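PDB 5CXX: ferulic acid esterase, AmCE1/Fae1A from Anaeromyces mucronatus, which probably hydrolyses feruloyl esters to release ferulic acid, has an alpha/beta-hydrolase fold, and is captured here with ferulic acid bound. Local coordinates for residues N221-G226 and G250-W255; G177-A182 and A260-F265; S7-D12 and F246-A251. All blocks are in the same frame, centred on the assembly; numbering follows the deposited sequence.

Starting from the N terminus, interaction 3 brings residues 7-12 against 246-251 and so closes a loop of 233 residues that spans most of the fold, setting the N-terminal segment beside strand 244-248, the last of the main sheet. Interaction 2 opens inside that loop, at the end of strand 175-179, and closes beyond it on helix 255-266, so the two cross. Within interaction 2 lies the short closure of interaction 1, which joins the loops after strands 213-219 and 244-248; it shares Gly250 and Ala251 with interaction 3. Interactions 1 and 2 both reach the bound ferulic acid, while Asn264 and Ser7 link interaction 2 to interaction 3.

Interaction 1 (N221-G226 and G250-W255); sequences NDSVVG and GADHDW. With FER (3-(4-hydroxy-3-methoxyphenyl)-2-propenoic acid), chain D.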
# COMPACT_ATOMS: atom_id res chain seq x y z
N ASN A 221 -3.81 -13.99 13.87
CA ASN A 221 -2.87 -14.15 14.99
C ASN A 221 -1.67 -13.24 14.79
O ASN A 221 -0.52 -13.67 14.94
CB ASN A 221 -2.40 -15.59 15.11
CG ASN A 221 -3.54 -16.53 15.49
OD1 ASN A 221 -4.38 -16.89 14.65
ND2 ASN A 221 -3.63 -16.86 16.78
N ASP A 222 -1.96 -11.98 14.45
CA ASP A 222 -0.89 -11.03 14.15
C ASP A 222 -0.41 -10.47 15.50
O ASP A 222 -1.12 -9.69 16.15
CB ASP A 222 -1.39 -9.90 13.22
CG ASP A 222 -0.25 -9.02 12.76
OD1 ASP A 222 0.55 -8.58 13.62
OD2 ASP A 222 -0.15 -8.75 11.55
N SER A 223 0.83 -10.83 15.86
CA SER A 223 1.43 -10.49 17.15
C SER A 223 1.95 -9.02 17.18
O SER A 223 2.33 -8.52 18.29
CB SER A 223 2.60 -11.45 17.44
OG SER A 223 3.55 -11.30 16.42
N VAL A 224 1.92 -8.32 16.05
CA VAL A 224 2.50 -6.97 15.98
C VAL A 224 1.38 -5.92 15.96
O VAL A 224 1.49 -4.93 16.72
CB VAL A 224 3.38 -6.81 14.76
CG1 VAL A 224 3.91 -5.34 14.55
CG2 VAL A 224 4.56 -7.79 14.87
N VAL A 225 0.35 -6.13 15.13
CA VAL A 225 -0.72 -5.12 15.10
C VAL A 225 -2.04 -5.63 15.69
O VAL A 225 -2.97 -4.86 15.78
CB VAL A 225 -0.97 -4.57 13.65
CG1 VAL A 225 0.35 -3.95 13.05
CG2 VAL A 225 -1.54 -5.65 12.67
N GLY A 226 -2.12 -6.91 16.07
CA GLY A 226 -3.23 -7.42 16.86
C GLY A 226 -4.59 -7.17 16.25
O GLY A 226 -4.82 -7.53 15.08
N GLY A 250 -4.93 -18.25 10.94
CA GLY A 250 -3.68 -18.70 11.51
C GLY A 250 -2.48 -17.84 11.13
O GLY A 250 -1.38 -18.10 11.64
N ALA A 251 -2.65 -16.83 10.28
CA ALA A 251 -1.51 -16.00 9.89
C ALA A 251 -1.12 -14.96 10.91
O ALA A 251 -1.91 -14.49 11.72
CB ALA A 251 -1.77 -15.33 8.53
N ASP A 252 0.17 -14.65 10.89
CA ASP A 252 0.77 -13.67 11.80
C ASP A 252 1.17 -12.47 10.94
O ASP A 252 0.62 -12.25 9.86
CB ASP A 252 1.97 -14.32 12.50
CG ASP A 252 2.34 -13.68 13.86
OD1 ASP A 252 2.46 -12.44 13.99
OD2 ASP A 252 2.65 -14.47 14.80
N HIS A 253 2.13 -11.68 11.43
CA HIS A 253 2.64 -10.50 10.72
C HIS A 253 3.63 -11.03 9.65
O HIS A 253 4.85 -11.06 9.86
CB HIS A 253 3.33 -9.54 11.72
CG HIS A 253 3.15 -8.07 11.41
ND1 HIS A 253 1.91 -7.47 11.20
CD2 HIS A 253 4.07 -7.08 11.27
CE1 HIS A 253 2.07 -6.19 10.97
NE2 HIS A 253 3.38 -5.93 11.01
N ASP A 254 3.09 -11.54 8.55
CA ASP A 254 3.93 -12.36 7.67
C ASP A 254 3.48 -12.31 6.21
O ASP A 254 2.48 -11.62 5.84
CB ASP A 254 3.95 -13.84 8.19
CG ASP A 254 2.58 -14.54 8.14
OD1 ASP A 254 1.74 -14.29 7.26
OD2 ASP A 254 2.28 -15.40 9.04
N TRP A 255 4.22 -13.06 5.38
CA TRP A 255 3.99 -12.96 3.95
C TRP A 255 2.73 -13.72 3.52
O TRP A 255 2.24 -13.49 2.41
CB TRP A 255 5.22 -13.50 3.20
CG TRP A 255 6.29 -12.46 3.12
CD1 TRP A 255 7.51 -12.45 3.80
CD2 TRP A 255 6.31 -11.32 2.25
NE1 TRP A 255 8.23 -11.35 3.45
CE2 TRP A 255 7.54 -10.64 2.49
CE3 TRP A 255 5.41 -10.80 1.29
CZ2 TRP A 255 7.90 -9.49 1.80
CZ3 TRP A 255 5.78 -9.62 0.61
CH2 TRP A 255 7.02 -8.99 0.88
C4 FER D . 2.84 0.18 16.92
C5 FER D . 3.12 -1.20 16.68
C6 FER D . 3.53 -1.60 15.45
C3 FER D . 2.91 1.07 15.84
C2 FER D . 3.34 0.70 14.60
C1 FER D . 3.63 -0.64 14.39
C10 FER D . 2.46 3.18 15.03
C7 FER D . 4.12 -1.04 13.04
C8 FER D . 4.75 -2.20 12.77
C9 FER D . 5.19 -2.47 11.33
O1 FER D . 5.01 -1.63 10.39
O2 FER D . 5.78 -3.55 11.09
O4 FER D . 2.43 0.69 18.11
O3 FER D . 2.58 2.35 16.18
O HOH W 1 -1.30 -10.19 9.59
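Asp222 and His253 form the tight, inner part of this contact: His253 ND1 donates to Asp222 OD2 at 2.5 Å, a very short separation. The carboxylate meets the ring at its edge, the two planes lying 72° apart. OD1 of Asp222 is held by two N-H groups of its own loop, Val224 (an Asx turn) and Val225 (an Asx motif), while a water bridges OD2 to Asp252 O. Over one face of the imidazole sits Val224 CB, 3.6 Å from His253 CD2, a CH-pi contact. His253 NE2 is hydrogen-bonded to Ser156 OG and, weakly at 3.4 Å, to O2 of ferulic acid. The geometry is consistent with the Ser-His-Asp triad of alpha/beta-hydrolases, the two loops following strands 213-219 and 244-248 supplying the acid and the histidine. Farther out, Asp252 turns CG anti to its backbone N (chi1 -156°), and OD1 collects three donors: Ser223 N at 3.0 Å and almost straight (178°), Ser223 OG through the syn lone pair, and His253 N through the anti lone pair. An alanine at Asp252 would probably leave these three donors without their acceptor and the histidine backbone less firmly placed. On the exposed side the packing is looser: Asn221 N donates to Ala251 O at 2.9 Å, but Asn221 OD1 comes no closer to Gly250 than 3.7 Å, at CA.

Interaction 2 (G177-A182 and A260-F265); sequences GAFAPA and AGFYNF. With FER (3-(4-hydroxy-3-methoxyphenyl)-2-propenoic acid), chain D.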
# COMPACT_ATOMS: atom_id res chain seq x y z
N GLY A 177 -5.41 -0.29 -0.39
CA GLY A 177 -5.22 -1.64 0.12
C GLY A 177 -4.39 -1.59 1.38
O GLY A 177 -3.29 -1.04 1.43
N ALA A 178 -4.88 -2.23 2.43
CA ALA A 178 -4.21 -2.13 3.71
C ALA A 178 -3.99 -3.53 4.26
O ALA A 178 -4.98 -4.17 4.70
CB ALA A 178 -5.04 -1.28 4.73
N PHE A 179 -2.75 -4.03 4.24
CA PHE A 179 -2.49 -5.40 4.70
C PHE A 179 -1.89 -5.32 6.08
O PHE A 179 -0.76 -4.84 6.25
CB PHE A 179 -1.54 -6.13 3.69
CG PHE A 179 -1.89 -5.85 2.23
CD1 PHE A 179 -3.22 -5.73 1.81
CD2 PHE A 179 -0.85 -5.64 1.29
CE1 PHE A 179 -3.54 -5.40 0.52
CE2 PHE A 179 -1.17 -5.34 -0.05
CZ PHE A 179 -2.51 -5.20 -0.45
N ALA A 180 -2.71 -5.70 7.07
CA ALA A 180 -2.34 -5.67 8.50
C ALA A 180 -1.93 -4.27 8.95
O ALA A 180 -0.84 -4.10 9.53
CB ALA A 180 -1.22 -6.69 8.82
N PRO A 181 -2.80 -3.28 8.79
CA PRO A 181 -2.43 -1.91 9.18
C PRO A 181 -2.17 -1.71 10.69
O PRO A 181 -2.79 -2.29 11.57
CB PRO A 181 -3.68 -1.08 8.74
CG PRO A 181 -4.86 -2.06 8.81
CD PRO A 181 -4.17 -3.33 8.20
N ALA A 182 -1.16 -0.87 10.94
CA ALA A 182 -0.69 -0.56 12.28
C ALA A 182 -1.68 0.31 13.07
O ALA A 182 -2.47 1.06 12.45
CB ALA A 182 0.71 0.17 12.13
N ALA A 260 -1.97 -12.67 0.67
CA ALA A 260 -3.44 -12.77 0.52
C ALA A 260 -4.05 -11.40 0.22
O ALA A 260 -4.97 -11.27 -0.63
CB ALA A 260 -4.08 -13.37 1.79
N GLY A 261 -3.53 -10.37 0.90
CA GLY A 261 -4.06 -9.03 0.69
C GLY A 261 -3.79 -8.55 -0.74
O GLY A 261 -4.67 -8.07 -1.43
N PHE A 262 -2.53 -8.66 -1.17
CA PHE A 262 -2.17 -8.14 -2.50
C PHE A 262 -2.86 -8.90 -3.62
O PHE A 262 -3.30 -8.32 -4.65
CB PHE A 262 -0.65 -8.24 -2.65
CG PHE A 262 -0.08 -7.36 -3.74
CD1 PHE A 262 -0.35 -5.98 -3.77
CD2 PHE A 262 0.82 -7.91 -4.67
CE1 PHE A 262 0.22 -5.15 -4.77
CE2 PHE A 262 1.39 -7.09 -5.65
CZ PHE A 262 1.11 -5.73 -5.69
N TYR A 263 -2.98 -10.22 -3.46
CA TYR A 263 -3.70 -11.05 -4.44
C TYR A 263 -5.15 -10.60 -4.61
O TYR A 263 -5.62 -10.43 -5.76
CB TYR A 263 -3.64 -12.51 -3.96
CG TYR A 263 -4.49 -13.51 -4.74
CD1 TYR A 263 -4.17 -13.85 -6.06
CD2 TYR A 263 -5.60 -14.13 -4.13
CE1 TYR A 263 -4.90 -14.78 -6.76
CE2 TYR A 263 -6.34 -15.10 -4.84
CZ TYR A 263 -5.98 -15.40 -6.16
OH TYR A 263 -6.71 -16.36 -6.84
N ASN A 264 -5.88 -10.43 -3.50
CA ASN A 264 -7.25 -9.93 -3.67
C ASN A 264 -7.30 -8.49 -4.18
O ASN A 264 -8.14 -8.15 -5.04
CB ASN A 264 -7.97 -10.06 -2.33
CG ASN A 264 -8.39 -11.48 -2.03
OD1 ASN A 264 -9.41 -11.94 -2.57
ND2 ASN A 264 -7.63 -12.17 -1.19
N PHE A 265 -6.39 -7.65 -3.70
CA PHE A 265 -6.41 -6.27 -4.12
C PHE A 265 -6.20 -6.07 -5.62
O PHE A 265 -6.89 -5.31 -6.28
CB PHE A 265 -5.36 -5.51 -3.30
CG PHE A 265 -5.31 -4.00 -3.54
CD1 PHE A 265 -6.42 -3.19 -3.21
CD2 PHE A 265 -4.17 -3.43 -4.06
CE1 PHE A 265 -6.33 -1.78 -3.39
CE2 PHE A 265 -4.09 -2.05 -4.29
CZ PHE A 265 -5.15 -1.23 -3.94
C4 FER D . 2.84 0.18 16.92
C5 FER D . 3.12 -1.20 16.68
C6 FER D . 3.53 -1.60 15.45
C3 FER D . 2.91 1.07 15.84
C2 FER D . 3.34 0.70 14.60
C1 FER D . 3.63 -0.64 14.39
C10 FER D . 2.46 3.18 15.03
C7 FER D . 4.12 -1.04 13.04
C8 FER D . 4.75 -2.20 12.77
C9 FER D . 5.19 -2.47 11.33
O1 FER D . 5.01 -1.63 10.39
O2 FER D . 5.78 -3.55 11.09
O4 FER D . 2.43 0.69 18.11
O3 FER D . 2.58 2.35 16.18
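Ala260 O is gripped twice, by Asn264 N at 3.1 Å and by Asn264 ND2 at 2.9 Å, the donors arriving from opposite faces of the carbonyl plane, in the helical turn that lays Gly261 against Phe179. The phenyl ring of Phe179 takes this turn on one face: Gly261 C stands 3.4 Å from CE1, toward the rim, with Phe262 N beside it. Phe265 CB meets the same ring at its edge, and Phe262 CD1 approaches Phe179 CE2 at 3.9 Å. Phe265, its CG anti to the backbone N (chi1 -176°), lays its own ring face against Gly177 CA, 4.0 Å from the centroid. Residues 260-265 of helix 255-266 run nearly antiparallel to residues 177-179 (162°), the short axes 8.4 Å apart, and the helix packs on one face of the alpha/beta-hydrolase sheet, across strands 150-155, 175-179 and 213-219. Beyond the strand, Ala182 CB touches ferulic acid C2 (3.6 Å). No hydrogen bond crosses between the segments, and a CB on Gly261 would fall 2.3 Å from Phe179 CD1; the seating rests on apolar contacts among the phenylalanines and on ring faces laid against the backbone of Gly177 and Gly261.

Interaction 3 (S7-D12 and F246-A251); sequences SNTCPD and FEVPGA
Phe246 offers one face of its phenyl ring to the carbonyl oxygen of Ser7, whose O lies 3.6 Å from CE2. Its CB points toward the N-terminal segment, and the first torsion (chi1 67°) sets CG between the backbone N and the carbonyl carbon; Asn8 CA approaches the same ring obliquely, 3.9 Å from CD2. The Ser7 carbonyl has a polar partner as well, since its O also accepts from Asn264 ND2 of helix 255-266, a residue that Phe246 touches too. One residue further along, the carbonyl of Asn8 is directed at an aliphatic group: Asn8 O lies 3.4 Å from CG1 of Val248 and 3.5 Å from its CG2, so both methyls border the oxygen. These contacts fall at the margin of the alpha/beta-hydrolase sheet, where strand 244-248, weakly bonded at this end, is the outermost strand and runs parallel to 213-219. Segment 7-12 adds no further strand to it: no hydrogen bond joins the two segments, and the evidence for their association is van der Waals contact alone. Past Val248 the chain reverses in a type II beta turn that ends at Ala251, and Pro249, the second residue of that turn, is the last to meet the N-terminal segment. Asn8 CB comes to 3.7 Å from Glu247 O, and the side chain of Asn8 then crosses the ring of Pro249 at about a right angle, with Asn8 ND2 3.6 Å from Pro249 CD.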
# COMPACT_ATOMS: atom_id res chain seq x y z
N SER A 7 -10.77 -14.32 -1.41
CA SER A 7 -10.25 -15.56 -0.85
C SER A 7 -9.35 -15.23 0.33
O SER A 7 -8.70 -14.20 0.35
CB SER A 7 -9.43 -16.34 -1.85
OG SER A 7 -8.40 -15.51 -2.27
N ASN A 8 -9.37 -16.11 1.31
CA ASN A 8 -8.63 -15.76 2.53
C ASN A 8 -7.18 -16.19 2.50
O ASN A 8 -6.50 -16.02 3.48
CB ASN A 8 -9.32 -16.32 3.77
CG ASN A 8 -9.44 -17.80 3.79
OD1 ASN A 8 -8.89 -18.50 2.93
ND2 ASN A 8 -10.15 -18.31 4.80
N THR A 9 -6.74 -16.73 1.38
CA THR A 9 -5.31 -16.98 1.16
C THR A 9 -4.94 -16.73 -0.29
O THR A 9 -5.80 -16.67 -1.18
CB THR A 9 -4.89 -18.43 1.50
OG1 THR A 9 -5.45 -19.30 0.52
CG2 THR A 9 -5.33 -18.82 2.95
N CYS A 10 -3.62 -16.56 -0.53
CA CYS A 10 -3.15 -16.45 -1.89
C CYS A 10 -2.64 -17.85 -2.31
O CYS A 10 -1.72 -18.37 -1.69
CB CYS A 10 -1.98 -15.44 -1.95
SG CYS A 10 -1.33 -15.29 -3.68
N PRO A 11 -3.21 -18.44 -3.35
CA PRO A 11 -2.70 -19.74 -3.81
C PRO A 11 -1.23 -19.63 -4.15
O PRO A 11 -0.75 -18.61 -4.69
CB PRO A 11 -3.52 -20.05 -5.05
CG PRO A 11 -4.78 -19.24 -4.89
CD PRO A 11 -4.34 -17.96 -4.16
N ASP A 12 -0.48 -20.69 -3.85
CA ASP A 12 0.94 -20.62 -4.13
C ASP A 12 1.25 -20.27 -5.57
O ASP A 12 2.21 -19.56 -5.85
CB ASP A 12 1.63 -21.94 -3.76
CG ASP A 12 1.77 -22.12 -2.24
OD1 ASP A 12 1.68 -21.12 -1.48
OD2 ASP A 12 1.97 -23.27 -1.81
N PHE A 246 -11.23 -8.97 5.46
CA PHE A 246 -11.18 -10.41 5.74
C PHE A 246 -9.95 -10.75 6.54
O PHE A 246 -8.98 -9.96 6.56
CB PHE A 246 -11.21 -11.27 4.45
CG PHE A 246 -9.96 -11.14 3.59
CD1 PHE A 246 -9.86 -10.11 2.66
CD2 PHE A 246 -8.88 -12.03 3.76
CE1 PHE A 246 -8.71 -9.94 1.87
CE2 PHE A 246 -7.68 -11.87 2.94
CZ PHE A 246 -7.64 -10.82 2.01
N GLU A 247 -9.99 -11.92 7.17
CA GLU A 247 -8.85 -12.37 8.02
C GLU A 247 -8.25 -13.62 7.45
O GLU A 247 -8.94 -14.50 6.95
CB GLU A 247 -9.31 -12.59 9.49
CG GLU A 247 -9.73 -11.29 10.11
CD GLU A 247 -10.26 -11.53 11.51
OE1 GLU A 247 -11.40 -12.01 11.70
OE2 GLU A 247 -9.58 -11.20 12.47
N VAL A 248 -6.92 -13.73 7.55
CA VAL A 248 -6.21 -14.88 7.00
C VAL A 248 -5.99 -15.87 8.12
O VAL A 248 -5.35 -15.53 9.12
CB VAL A 248 -4.86 -14.42 6.42
CG1 VAL A 248 -4.15 -15.63 5.84
CG2 VAL A 248 -5.15 -13.31 5.33
N PRO A 249 -6.61 -17.06 8.04
CA PRO A 249 -6.65 -17.91 9.23
C PRO A 249 -5.27 -18.46 9.66
O PRO A 249 -4.57 -19.02 8.81
CB PRO A 249 -7.60 -19.06 8.81
CG PRO A 249 -7.56 -19.06 7.36
CD PRO A 249 -7.36 -17.63 6.91
N GLY A 250 -4.93 -18.25 10.94
CA GLY A 250 -3.68 -18.70 11.51
C GLY A 250 -2.48 -17.84 11.13
O GLY A 250 -1.38 -18.10 11.64
N ALA A 251 -2.65 -16.83 10.28
CA ALA A 251 -1.51 -16.00 9.89
C ALA A 251 -1.12 -14.96 10.91
O ALA A 251 -1.91 -14.49 11.72
CB ALA A 251 -1.77 -15.33 8.53